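Transketolase (PDB 3L84) is a transketolase, a member of the thiamine diphosphate-dependent enzymes, with two related cofactor-binding-type domains followed by a smaller C-terminal domain. Local coordinates at residues L519-K524 with E546-G551; A553-S558 with L576-V581; H45-H48 with T54-N57; R58-F63 with A402-F407; I5-A10 with H215-I220. All coordinates share one frame; numbering follows the deposited sequence.

Contact 1 of 5, residues L519-K524 with E546-G551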
# COMPACT_ATOMS: atom_id res chain seq x y z
N LEU A 519 -12.68 -32.90 -1.38
CA LEU A 519 -11.82 -34.07 -1.18
C LEU A 519 -11.19 -34.56 -2.48
O LEU A 519 -11.89 -34.78 -3.46
CB LEU A 519 -12.62 -35.23 -0.55
CG LEU A 519 -12.90 -35.14 0.95
CD1 LEU A 519 -13.96 -36.13 1.34
CD2 LEU A 519 -11.60 -35.37 1.74
N LEU A 520 -9.87 -34.73 -2.48
CA LEU A 520 -9.10 -35.40 -3.55
C LEU A 520 -8.87 -36.87 -3.20
O LEU A 520 -8.63 -37.69 -4.09
CB LEU A 520 -7.71 -34.76 -3.75
CG LEU A 520 -7.77 -33.41 -4.39
CD1 LEU A 520 -6.40 -32.78 -4.33
CD2 LEU A 520 -8.23 -33.53 -5.84
N LYS A 521 -8.86 -37.19 -1.91
CA LYS A 521 -8.61 -38.55 -1.44
C LYS A 521 -9.41 -38.71 -0.19
O LYS A 521 -9.41 -37.82 0.67
CB LYS A 521 -7.12 -38.78 -1.17
CG LYS A 521 -6.75 -40.17 -0.69
CD LYS A 521 -5.24 -40.22 -0.50
CE LYS A 521 -4.74 -41.50 0.12
NZ LYS A 521 -3.28 -41.61 -0.19
N GLU A 522 -10.14 -39.82 -0.09
CA GLU A 522 -10.99 -40.09 1.06
C GLU A 522 -10.78 -41.51 1.49
O GLU A 522 -10.88 -42.42 0.67
CB GLU A 522 -12.47 -39.87 0.74
CG GLU A 522 -13.44 -39.96 1.94
CD GLU A 522 -14.86 -39.55 1.65
OE1 GLU A 522 -15.31 -39.68 0.49
OE2 GLU A 522 -15.56 -39.11 2.58
N SER A 523 -10.54 -41.69 2.78
CA SER A 523 -10.32 -43.00 3.35
C SER A 523 -11.25 -43.22 4.53
O SER A 523 -11.44 -42.31 5.36
CB SER A 523 -8.87 -43.15 3.81
OG SER A 523 -7.97 -42.94 2.73
N LYS A 524 -11.78 -44.44 4.62
CA LYS A 524 -12.60 -44.83 5.75
C LYS A 524 -11.77 -44.73 7.04
O LYS A 524 -10.59 -45.09 7.07
CB LYS A 524 -13.13 -46.26 5.54
N GLU A 546 2.48 -41.86 1.31
CA GLU A 546 3.48 -42.40 2.21
C GLU A 546 2.88 -42.82 3.56
O GLU A 546 3.19 -43.89 4.08
CB GLU A 546 4.64 -41.41 2.39
CG GLU A 546 5.77 -41.90 3.32
CD GLU A 546 6.49 -43.13 2.79
OE1 GLU A 546 6.45 -43.36 1.56
OE2 GLU A 546 7.09 -43.87 3.62
N LEU A 547 2.01 -41.98 4.12
CA LEU A 547 1.34 -42.28 5.39
C LEU A 547 0.50 -43.56 5.24
O LEU A 547 0.53 -44.41 6.12
CB LEU A 547 0.49 -41.10 5.87
CG LEU A 547 1.23 -39.89 6.48
CD1 LEU A 547 0.37 -38.65 6.43
CD2 LEU A 547 1.67 -40.16 7.91
N GLU A 548 -0.20 -43.72 4.13
CA GLU A 548 -0.99 -44.93 3.86
C GLU A 548 -0.07 -46.17 3.77
O GLU A 548 -0.41 -47.23 4.30
CB GLU A 548 -1.82 -44.75 2.59
CG GLU A 548 -2.94 -43.73 2.72
CD GLU A 548 -4.30 -44.28 3.13
OE1 GLU A 548 -4.41 -45.51 3.46
OE2 GLU A 548 -5.26 -43.49 3.11
N LYS A 549 1.09 -46.03 3.13
CA LYS A 549 2.06 -47.13 3.03
C LYS A 549 2.54 -47.50 4.43
O LYS A 549 2.81 -48.70 4.70
CB LYS A 549 3.21 -46.72 2.10
CG LYS A 549 4.37 -47.65 1.98
CD LYS A 549 5.37 -47.11 0.95
CE LYS A 549 6.50 -48.12 0.69
NZ LYS A 549 7.43 -47.65 -0.38
N GLN A 550 2.64 -46.52 5.33
CA GLN A 550 3.01 -46.75 6.73
C GLN A 550 1.84 -47.17 7.65
O GLN A 550 2.04 -47.36 8.84
CB GLN A 550 3.76 -45.53 7.32
CG GLN A 550 5.08 -45.23 6.59
CD GLN A 550 5.87 -44.02 7.13
OE1 GLN A 550 5.91 -43.77 8.33
NE2 GLN A 550 6.55 -43.30 6.23
N GLY A 551 0.64 -47.34 7.10
CA GLY A 551 -0.53 -47.81 7.86
C GLY A 551 -1.44 -46.77 8.49
O GLY A 551 -2.17 -47.06 9.43
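K521 brings CE and NZ up against CG and OE2 of E548, the two side chains coming from opposite directions. The lysine is straight from CB to NZ, with CG anti to the backbone N (chi1 -179°), which carries CE to 3.6 Å from E548 OE2 and NZ to 3.6 Å from E548 CG. The charged ends stay further apart: K521 NZ and E548 OE2 are separated by 4.3 Å, too far for a salt bridge, though the attraction probably still counts. The bend in E548 at chi2 (-93°) swings its carboxylate toward S523, whose OG lies 2.8 Å from E548 OE2 and is also near C554 O. OE2 accepts from C554 N, so a glutamate suits a place where one oxygen meets both a serine hydroxyl and a backbone amide. Just beyond, the helix ends in a Schellman motif, where G551 N returns to E548 O at 3.0 Å; the positive phi of G551 (92°) is one that glycine adopts easily. Helix 537-549 lies against the edge strand 518-521, which pairs antiparallel with strand 554-558 and has a classic beta bulge where L520 and K521 both face V556. Farther round the helix, L547 packs on C554 and on helix 622-629.

Contact 2 of 5, residues A553-S558 with L576-V581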
# COMPACT_ATOMS: atom_id res chain seq x y z
N ALA A 553 -4.58 -44.22 7.57
CA ALA A 553 -5.61 -43.78 6.63
C ALA A 553 -5.69 -42.26 6.59
O ALA A 553 -5.72 -41.63 7.66
CB ALA A 553 -6.97 -44.37 7.02
N CYS A 554 -5.73 -41.68 5.39
CA CYS A 554 -5.73 -40.23 5.22
C CYS A 554 -6.79 -39.71 4.25
O CYS A 554 -7.12 -40.37 3.25
CB CYS A 554 -4.41 -39.78 4.64
SG CYS A 554 -3.02 -40.02 5.65
N ASN A 555 -7.36 -38.57 4.60
CA ASN A 555 -8.04 -37.70 3.64
C ASN A 555 -7.06 -36.67 3.10
O ASN A 555 -6.16 -36.26 3.81
CB ASN A 555 -9.23 -36.96 4.28
CG ASN A 555 -10.47 -37.83 4.47
OD1 ASN A 555 -10.49 -39.04 4.15
ND2 ASN A 555 -11.54 -37.20 4.95
N VAL A 556 -7.27 -36.22 1.86
CA VAL A 556 -6.56 -35.07 1.32
C VAL A 556 -7.61 -34.12 0.76
O VAL A 556 -8.46 -34.51 -0.05
CB VAL A 556 -5.56 -35.44 0.22
CG1 VAL A 556 -4.88 -34.19 -0.31
CG2 VAL A 556 -4.50 -36.44 0.75
N VAL A 557 -7.54 -32.89 1.23
CA VAL A 557 -8.42 -31.82 0.86
C VAL A 557 -7.66 -30.74 0.12
O VAL A 557 -6.61 -30.27 0.59
CB VAL A 557 -9.04 -31.19 2.13
CG1 VAL A 557 -9.80 -29.88 1.81
CG2 VAL A 557 -9.96 -32.19 2.86
N SER A 558 -8.18 -30.38 -1.05
CA SER A 558 -7.72 -29.20 -1.76
C SER A 558 -8.64 -28.02 -1.42
O SER A 558 -9.87 -28.17 -1.48
CB SER A 558 -7.69 -29.43 -3.27
OG SER A 558 -7.23 -28.25 -3.93
N LEU A 576 -15.30 -33.60 5.12
CA LEU A 576 -13.92 -33.36 4.70
C LEU A 576 -12.90 -33.55 5.82
O LEU A 576 -11.83 -34.16 5.60
CB LEU A 576 -13.75 -31.95 4.15
CG LEU A 576 -14.03 -31.78 2.66
CD1 LEU A 576 -15.39 -32.33 2.21
CD2 LEU A 576 -13.87 -30.32 2.28
N LEU A 577 -13.21 -33.00 6.99
CA LEU A 577 -12.22 -32.78 8.03
C LEU A 577 -12.26 -33.90 9.07
O LEU A 577 -12.86 -33.77 10.15
CB LEU A 577 -12.44 -31.40 8.67
CG LEU A 577 -12.39 -30.19 7.68
CD1 LEU A 577 -12.77 -28.89 8.41
CD2 LEU A 577 -11.03 -30.08 6.99
N LYS A 578 -11.56 -34.96 8.74
CA LYS A 578 -11.56 -36.16 9.57
C LYS A 578 -10.26 -36.32 10.36
O LYS A 578 -9.18 -35.98 9.87
CB LYS A 578 -11.72 -37.39 8.68
CG LYS A 578 -13.05 -37.49 7.99
CD LYS A 578 -14.19 -37.61 8.94
CE LYS A 578 -15.49 -37.95 8.22
NZ LYS A 578 -16.57 -37.95 9.18
N GLY A 579 -10.36 -36.84 11.57
CA GLY A 579 -9.18 -37.13 12.37
C GLY A 579 -8.44 -35.87 12.74
O GLY A 579 -9.06 -34.82 12.98
N GLU A 580 -7.11 -35.97 12.79
CA GLU A 580 -6.29 -34.80 13.07
C GLU A 580 -6.01 -34.11 11.74
O GLU A 580 -5.53 -34.72 10.77
CB GLU A 580 -5.01 -35.25 13.74
CG GLU A 580 -4.16 -34.13 14.30
CD GLU A 580 -3.14 -34.64 15.31
OE1 GLU A 580 -3.24 -34.28 16.51
OE2 GLU A 580 -2.30 -35.48 14.92
N VAL A 581 -6.36 -32.83 11.67
CA VAL A 581 -6.33 -32.05 10.42
C VAL A 581 -5.09 -31.19 10.42
O VAL A 581 -4.90 -30.40 11.35
CB VAL A 581 -7.58 -31.19 10.29
CG1 VAL A 581 -7.57 -30.41 8.96
CG2 VAL A 581 -8.88 -32.04 10.41
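N555 leans from strand 554-558 toward the end of helix 570-576. Its CB and CG lie about equally far from L576 O (4.0 and 4.1 Å), and N555 ND2 closes the gap, donating to L576 O at 3.1 Å in a nearly straight bond (167°). The oxygen lies in the plane of the amide, whereas ND2 sits above the carbonyl plane of L576, 48° out of it. ND2 also rests against K578 CG at 3.4 Å; the lysine chain bends at chi2, and its NZ makes a weak hydrogen bond to E574 O. The other branch of the amide, OD1, accepts from S523 N, which probably fixes the rotation of the group. Asparagine suits this buried place because it offers a donor to a carbonyl at the helix end and an acceptor to a backbone amide of the loop after strand 518-521. Two residues on, V557 meets L576 at about a right angle: V557 CG2 touches L576 CB at 4.0 Å, and V557 CG1 reaches L576 CD2 at 4.1 Å. C554, V556 and S558 face the other way, toward helix 537-549. Strands 554-558 and 580-584 run parallel with strand 528-532 between them, and the helical link joining them packs back on the sheet, an arrangement typical of beta-alpha-beta crossovers in layered alpha/beta domains.

Contact 3 of 5, residues H45-H48 with T54-N57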
# COMPACT_ATOMS: atom_id res chain seq x y z
N HIS A 45 -22.99 23.30 -16.06
CA HIS A 45 -22.21 22.61 -17.09
C HIS A 45 -22.43 21.10 -17.11
O HIS A 45 -22.30 20.47 -18.15
CB HIS A 45 -20.72 22.90 -16.87
CG HIS A 45 -20.35 24.32 -17.12
ND1 HIS A 45 -19.86 24.75 -18.33
CD2 HIS A 45 -20.42 25.40 -16.32
CE1 HIS A 45 -19.63 26.06 -18.26
NE2 HIS A 45 -19.98 26.48 -17.05
N LEU A 46 -22.71 20.52 -15.95
CA LEU A 46 -22.79 19.07 -15.81
C LEU A 46 -23.98 18.54 -16.58
O LEU A 46 -25.11 19.05 -16.44
CB LEU A 46 -22.95 18.74 -14.32
CG LEU A 46 -22.71 17.30 -13.90
CD1 LEU A 46 -21.21 17.00 -14.02
CD2 LEU A 46 -23.21 17.04 -12.50
N LYS A 47 -23.72 17.52 -17.39
CA LYS A 47 -24.76 16.85 -18.16
C LYS A 47 -25.05 15.52 -17.47
O LYS A 47 -24.16 14.66 -17.31
CB LYS A 47 -24.24 16.63 -19.57
CG LYS A 47 -25.22 16.03 -20.53
CD LYS A 47 -24.50 15.55 -21.79
CE LYS A 47 -23.63 14.34 -21.50
NZ LYS A 47 -23.32 13.62 -22.71
N HIS A 48 -26.27 15.37 -16.99
CA HIS A 48 -26.67 14.23 -16.17
C HIS A 48 -28.17 14.13 -16.08
O HIS A 48 -28.87 15.13 -16.24
CB HIS A 48 -26.02 14.32 -14.77
CG HIS A 48 -26.48 15.46 -13.89
ND1 HIS A 48 -26.42 16.80 -14.21
CD2 HIS A 48 -26.93 15.40 -12.62
CE1 HIS A 48 -26.87 17.51 -13.18
NE2 HIS A 48 -27.16 16.68 -12.20
N THR A 54 -27.71 5.85 -14.30
CA THR A 54 -26.96 4.90 -15.10
C THR A 54 -26.82 5.28 -16.58
O THR A 54 -26.25 4.53 -17.34
CB THR A 54 -27.58 3.46 -15.03
OG1 THR A 54 -28.76 3.34 -15.81
CG2 THR A 54 -27.86 3.03 -13.55
N TRP A 55 -27.31 6.45 -16.98
CA TRP A 55 -27.20 6.89 -18.37
C TRP A 55 -25.73 6.85 -18.78
O TRP A 55 -24.89 7.53 -18.20
CB TRP A 55 -27.76 8.30 -18.51
CG TRP A 55 -27.52 8.92 -19.87
CD1 TRP A 55 -27.44 8.28 -21.10
CD2 TRP A 55 -27.28 10.31 -20.12
NE1 TRP A 55 -27.17 9.22 -22.06
CE2 TRP A 55 -27.04 10.45 -21.49
CE3 TRP A 55 -27.23 11.44 -19.30
CZ2 TRP A 55 -26.77 11.69 -22.09
CZ3 TRP A 55 -26.96 12.66 -19.87
CH2 TRP A 55 -26.73 12.78 -21.28
N LEU A 56 -25.43 6.05 -19.79
CA LEU A 56 -24.03 5.72 -20.09
C LEU A 56 -23.18 6.93 -20.47
O LEU A 56 -21.98 6.92 -20.22
CB LEU A 56 -23.97 4.69 -21.22
CG LEU A 56 -22.63 4.05 -21.48
CD1 LEU A 56 -22.15 3.20 -20.30
CD2 LEU A 56 -22.75 3.17 -22.72
N ASN A 57 -23.78 7.92 -21.12
CA ASN A 57 -23.04 9.07 -21.62
C ASN A 57 -23.16 10.30 -20.72
O ASN A 57 -22.88 11.40 -21.16
CB ASN A 57 -23.40 9.41 -23.08
CG ASN A 57 -22.37 10.33 -23.74
OD1 ASN A 57 -21.18 10.16 -23.58
ND2 ASN A 57 -22.85 11.33 -24.49
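Contact with the indole of W55 begins with K47, whose aliphatic chain crosses it at about a right angle. In the one of its two modelled conformers described here, K47 CE lies 3.5 Å from W55 CH2 and K47 CG 3.7 Å from the same carbon, an oblique approach. A lysine suits the place, since its methylenes can pack against an indole while its amine goes on to a polar partner. H48 adds its backbone N at the indole edge, 4.0 Å from W55 CZ3. Both segments belong to the loop that joins helix 30-42 to strand 60-63, an outer strand of the parallel sheet in the first thiamine diphosphate-binding domain. Helix 293-310 packs against this loop, and its W304 meets W55 edge-to-face. Polar contact comes from the bend at chi3 (70°), which in this conformer turns K47 NZ to donate to N57 O at 2.7 Å, tilted 25° from the carbonyl plane, although the position of NZ is doubtful. The amide of N57 is engaged elsewhere, its ND2 donating to D143 OD1, which also forms a long, weak ion pair with K47 NZ. Within the first segment, L46 CD2 lies 3.6 Å above the imidazole plane of H48.

Contact 4 of 5, residues R58-F63 with A402-F407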
# COMPACT_ATOMS: atom_id res chain seq x y z
N ARG A 58 -23.58 10.11 -19.49
CA ARG A 58 -23.56 11.19 -18.50
C ARG A 58 -22.13 11.66 -18.22
O ARG A 58 -21.18 10.89 -18.27
CB ARG A 58 -24.19 10.73 -17.19
CG ARG A 58 -23.38 9.72 -16.43
CD ARG A 58 -24.17 9.09 -15.32
NE ARG A 58 -23.37 8.20 -14.49
CZ ARG A 58 -23.23 6.91 -14.77
NH1 ARG A 58 -23.74 6.37 -15.85
NH2 ARG A 58 -22.55 6.12 -13.96
N ASP A 59 -21.97 12.93 -17.88
CA ASP A 59 -20.73 13.35 -17.25
C ASP A 59 -20.56 12.61 -15.92
O ASP A 59 -21.54 12.37 -15.21
CB ASP A 59 -20.72 14.84 -16.95
CG ASP A 59 -20.66 15.70 -18.18
OD1 ASP A 59 -20.28 15.25 -19.29
OD2 ASP A 59 -21.02 16.90 -18.07
N ARG A 60 -19.33 12.26 -15.58
CA ARG A 60 -19.02 11.56 -14.33
C ARG A 60 -18.40 12.59 -13.37
O ARG A 60 -17.36 13.16 -13.67
CB ARG A 60 -18.05 10.38 -14.53
CG ARG A 60 -18.37 9.32 -15.63
CD ARG A 60 -19.66 8.66 -15.35
NE ARG A 60 -19.85 7.35 -16.02
CZ ARG A 60 -20.28 7.17 -17.28
NH1 ARG A 60 -20.49 8.21 -18.08
NH2 ARG A 60 -20.55 5.95 -17.75
N LEU A 61 -19.01 12.80 -12.21
CA LEU A 61 -18.55 13.69 -11.18
C LEU A 61 -17.96 12.86 -10.05
O LEU A 61 -18.62 11.95 -9.57
CB LEU A 61 -19.70 14.52 -10.65
CG LEU A 61 -19.47 15.46 -9.48
CD1 LEU A 61 -18.44 16.49 -9.87
CD2 LEU A 61 -20.82 16.09 -9.04
N VAL A 62 -16.73 13.15 -9.65
CA VAL A 62 -16.05 12.46 -8.55
C VAL A 62 -15.56 13.46 -7.49
O VAL A 62 -14.76 14.34 -7.80
CB VAL A 62 -14.84 11.68 -9.04
CG1 VAL A 62 -14.10 10.97 -7.86
CG2 VAL A 62 -15.22 10.64 -10.13
N PHE A 63 -16.01 13.29 -6.26
CA PHE A 63 -15.46 14.02 -5.10
C PHE A 63 -14.32 13.19 -4.54
O PHE A 63 -14.57 12.27 -3.78
CB PHE A 63 -16.52 14.21 -4.01
CG PHE A 63 -17.46 15.35 -4.20
CD1 PHE A 63 -18.18 15.52 -5.37
CD2 PHE A 63 -17.73 16.23 -3.14
CE1 PHE A 63 -19.08 16.62 -5.52
CE2 PHE A 63 -18.63 17.27 -3.28
CZ PHE A 63 -19.29 17.46 -4.47
N ALA A 402 -14.55 -0.73 -13.80
CA ALA A 402 -15.61 -1.61 -13.34
C ALA A 402 -16.94 -0.89 -13.06
O ALA A 402 -18.00 -1.51 -13.15
CB ALA A 402 -15.14 -2.38 -12.09
N ARG A 403 -16.86 0.40 -12.73
CA ARG A 403 -18.04 1.21 -12.49
C ARG A 403 -18.54 1.89 -13.74
O ARG A 403 -19.67 2.40 -13.72
CB ARG A 403 -17.76 2.27 -11.40
CG ARG A 403 -17.65 1.70 -10.00
CD ARG A 403 -19.01 1.30 -9.46
NE ARG A 403 -19.88 2.46 -9.25
CZ ARG A 403 -21.20 2.46 -9.18
NH1 ARG A 403 -21.91 1.35 -9.36
NH2 ARG A 403 -21.83 3.60 -8.92
N TYR A 404 -17.78 1.91 -14.83
CA TYR A 404 -18.18 2.73 -15.98
C TYR A 404 -19.50 2.31 -16.59
O TYR A 404 -20.32 3.16 -16.93
CB TYR A 404 -17.05 2.74 -17.03
CG TYR A 404 -17.29 3.71 -18.15
CD1 TYR A 404 -16.98 5.04 -18.01
CD2 TYR A 404 -17.91 3.31 -19.32
CE1 TYR A 404 -17.26 5.93 -18.97
CE2 TYR A 404 -18.18 4.20 -20.31
CZ TYR A 404 -17.85 5.53 -20.15
OH TYR A 404 -18.16 6.44 -21.15
N GLY A 405 -19.69 1.01 -16.80
CA GLY A 405 -20.97 0.46 -17.21
C GLY A 405 -20.86 -0.72 -18.16
O GLY A 405 -21.84 -1.44 -18.31
N ILE A 406 -19.74 -0.87 -18.85
CA ILE A 406 -19.61 -1.86 -19.93
C ILE A 406 -18.32 -2.72 -19.86
O ILE A 406 -18.12 -3.55 -20.78
CB ILE A 406 -19.69 -1.18 -21.31
CG1 ILE A 406 -18.61 -0.09 -21.46
CG2 ILE A 406 -21.11 -0.65 -21.57
CD1 ILE A 406 -18.39 0.39 -22.92
N PHE A 407 -17.52 -2.58 -18.81
CA PHE A 407 -16.21 -3.23 -18.76
C PHE A 407 -16.06 -4.21 -17.61
O PHE A 407 -16.68 -4.07 -16.55
CB PHE A 407 -15.08 -2.20 -18.66
CG PHE A 407 -15.01 -1.26 -19.83
CD1 PHE A 407 -14.73 -1.73 -21.09
CD2 PHE A 407 -15.28 0.08 -19.66
CE1 PHE A 407 -14.67 -0.86 -22.17
CE2 PHE A 407 -15.22 0.96 -20.73
CZ PHE A 407 -14.93 0.45 -22.00
O HOH W 1 -22.90 3.59 -16.01
O HOH W 2 -22.10 3.11 -12.58
O HOH W 3 -19.65 5.21 -14.13
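Where strand 60-63 of the first cofactor-binding-type domain approaches the last, weakly bonded turn of helix 391-404 in the second, R60 lies flat on the ring of Y404. The two planes are 8° apart, and R60 CZ stands 4.2 Å from the ring centroid, an off-centre cation-pi stack. R60 NH2 lies over the ring and donates to Y404 O at 2.9 Å, with that oxygen in the guanidinium plane and the bond on a carbonyl lone pair. R58 NH1 lies over the rim of the opposite face of R60, while R60 NH1 returns to R58 O at 2.8 Å. Waters complete the junction: one links R58 NH1 with Y404 O, and another accepts from R60 NE at 2.9 Å and lies 2.8 Å from R403 O. Y404 OH bonds to H144. Arginine suits the place because its flat cation can stack and donate in its own plane at once; the carbonyls of R403 and Y404, with E110 salt-bridged to R58, probably ease the gathering of positive charge.

Contact 5 of 5, residues I5-A10 with H215-I220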
# COMPACT_ATOMS: atom_id res chain seq x y z
N ILE A 5 -28.64 34.79 -8.65
CA ILE A 5 -29.12 33.41 -8.50
C ILE A 5 -27.97 32.51 -8.06
O ILE A 5 -28.16 31.65 -7.20
CB ILE A 5 -29.82 32.83 -9.77
CG1 ILE A 5 -30.37 31.42 -9.49
CG2 ILE A 5 -28.89 32.70 -10.92
CD1 ILE A 5 -31.49 31.36 -8.47
N LEU A 6 -26.76 32.72 -8.60
CA LEU A 6 -25.63 31.86 -8.22
C LEU A 6 -25.28 32.00 -6.74
O LEU A 6 -24.97 31.01 -6.08
CB LEU A 6 -24.39 32.14 -9.07
CG LEU A 6 -24.38 31.41 -10.42
CD1 LEU A 6 -24.20 29.91 -10.20
CD2 LEU A 6 -25.63 31.67 -11.23
N GLN A 7 -25.34 33.21 -6.22
CA GLN A 7 -25.05 33.42 -4.81
C GLN A 7 -26.08 32.70 -3.93
O GLN A 7 -25.72 32.03 -2.96
CB GLN A 7 -25.09 34.91 -4.50
CG GLN A 7 -24.75 35.21 -3.08
CD GLN A 7 -24.81 36.70 -2.82
OE1 GLN A 7 -25.37 37.14 -1.79
NE2 GLN A 7 -24.27 37.50 -3.75
N GLU A 8 -27.35 32.80 -4.30
CA GLU A 8 -28.37 32.11 -3.55
C GLU A 8 -28.19 30.60 -3.62
O GLU A 8 -28.29 29.89 -2.62
CB GLU A 8 -29.78 32.50 -4.00
CG GLU A 8 -30.85 32.02 -3.01
CD GLU A 8 -32.28 32.15 -3.50
OE1 GLU A 8 -32.71 31.28 -4.28
OE2 GLU A 8 -32.99 33.10 -3.06
N GLN A 9 -27.89 30.08 -4.82
CA GLN A 9 -27.64 28.64 -5.00
C GLN A 9 -26.46 28.19 -4.16
O GLN A 9 -26.53 27.15 -3.47
CB GLN A 9 -27.43 28.32 -6.48
CG GLN A 9 -28.72 28.32 -7.26
CD GLN A 9 -28.48 27.93 -8.71
OE1 GLN A 9 -28.00 28.74 -9.50
NE2 GLN A 9 -28.72 26.66 -9.03
N ALA A 10 -25.36 28.93 -4.20
CA ALA A 10 -24.15 28.56 -3.44
C ALA A 10 -24.43 28.58 -1.96
O ALA A 10 -24.03 27.67 -1.21
CB ALA A 10 -22.98 29.46 -3.80
N HIS A 215 -14.05 31.75 -5.67
CA HIS A 215 -15.26 32.44 -5.20
C HIS A 215 -15.78 33.47 -6.18
O HIS A 215 -16.70 34.23 -5.84
CB HIS A 215 -15.05 33.05 -3.81
CG HIS A 215 -14.60 32.04 -2.81
ND1 HIS A 215 -15.33 30.91 -2.53
CD2 HIS A 215 -13.47 31.95 -2.06
CE1 HIS A 215 -14.67 30.17 -1.65
NE2 HIS A 215 -13.55 30.79 -1.34
N ASP A 216 -15.22 33.51 -7.38
CA ASP A 216 -15.66 34.45 -8.39
C ASP A 216 -16.40 33.70 -9.48
O ASP A 216 -15.82 32.95 -10.25
CB ASP A 216 -14.51 35.26 -8.97
CG ASP A 216 -14.98 36.38 -9.88
OD1 ASP A 216 -15.17 36.14 -11.08
OD2 ASP A 216 -15.17 37.51 -9.38
N TYR A 217 -17.71 33.92 -9.54
CA TYR A 217 -18.54 33.13 -10.43
C TYR A 217 -18.13 33.25 -11.90
O TYR A 217 -18.10 32.23 -12.62
CB TYR A 217 -20.02 33.49 -10.28
CG TYR A 217 -20.53 33.27 -8.86
CD1 TYR A 217 -20.56 32.01 -8.30
CD2 TYR A 217 -20.93 34.33 -8.09
CE1 TYR A 217 -20.98 31.79 -7.02
CE2 TYR A 217 -21.36 34.14 -6.78
CZ TYR A 217 -21.37 32.85 -6.26
OH TYR A 217 -21.74 32.64 -4.96
N GLU A 218 -17.80 34.47 -12.32
CA GLU A 218 -17.37 34.68 -13.68
C GLU A 218 -16.08 33.93 -13.97
O GLU A 218 -15.94 33.35 -15.03
CB GLU A 218 -17.24 36.19 -13.96
CG GLU A 218 -16.76 36.57 -15.37
CD GLU A 218 -16.75 38.08 -15.64
OE1 GLU A 218 -16.63 38.90 -14.69
OE2 GLU A 218 -16.83 38.46 -16.84
N GLU A 219 -15.11 33.97 -13.06
CA GLU A 219 -13.84 33.29 -13.33
C GLU A 219 -14.03 31.77 -13.37
O GLU A 219 -13.45 31.08 -14.21
CB GLU A 219 -12.81 33.60 -12.24
CG GLU A 219 -12.26 35.00 -12.24
CD GLU A 219 -11.16 35.20 -11.21
OE1 GLU A 219 -10.27 34.30 -11.09
OE2 GLU A 219 -11.16 36.26 -10.52
N ILE A 220 -14.90 31.24 -12.51
CA ILE A 220 -15.17 29.79 -12.50
C ILE A 220 -15.80 29.38 -13.83
O ILE A 220 -15.38 28.41 -14.46
CB ILE A 220 -16.11 29.38 -11.36
CG1 ILE A 220 -15.52 29.72 -9.99
CG2 ILE A 220 -16.44 27.89 -11.46
CD1 ILE A 220 -16.55 29.84 -8.83
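The CA atoms of L6 and Y217 lie 7.5 Å apart where the first turn of helix 217-228 abuts the flank of helix 3-24. Helix 217-228 is the connection of a beta-alpha-beta unit, leading from strand 208-213 to its parallel neighbour 234-239 in the thiamine diphosphate-binding domain. Its start is marked by D216 at the N-cap, whose OD1 accepts from E219 N at 2.9 Å in the conformer described, one of two modelled; a short carboxylate is well suited to capping an amide at a helix start. Y217, the next residue, carries the contact between the helices. With CG anti to the carbonyl carbon (chi1 -59°), its ring projects from the helix start onto the other helix. In the conformer described, also one of two, L6 CB sits over one ring face, 3.9 Å from the centroid and 8° off the ring normal, a CH-pi contact. The hydroxyl passes on across the helix surface, coming within 3.4 Å of Q7 CA. Tyrosine fits because the flat ring can lie against the flank of the helix while its polar tip finds a weak hydrogen bond to D37 of helix 30-42, which touches A10 through S40 and Y217 through V41. Alanine suits the turn after L6, being small enough to admit that tip: A10 CB lies at the ring edge, 3.6 Å from Y217 OH.

The five contacts fall into two groups. Contacts 1 and 2 share the mixed sheet of the C-terminal domain, with centres 9 Å apart, and they touch: L520 N lies 2.8 Å from V556 O, and E548 OE2 lies 3.5 Å from A553 CA. Contacts 3 and 4 are also 9 Å apart between centres and follow one another in the chain, joined by a probable hydrogen bond between K47 O and D59 N, 2.8 Å; contact 4 then ties this loop and strand to the second cofactor-binding-type domain. Contact 5 lies in the same first domain as contact 3, its centre 22 Å away, and encloses that loop along the chain. Between contacts 1 and 5 the centres are about 77 Å apart.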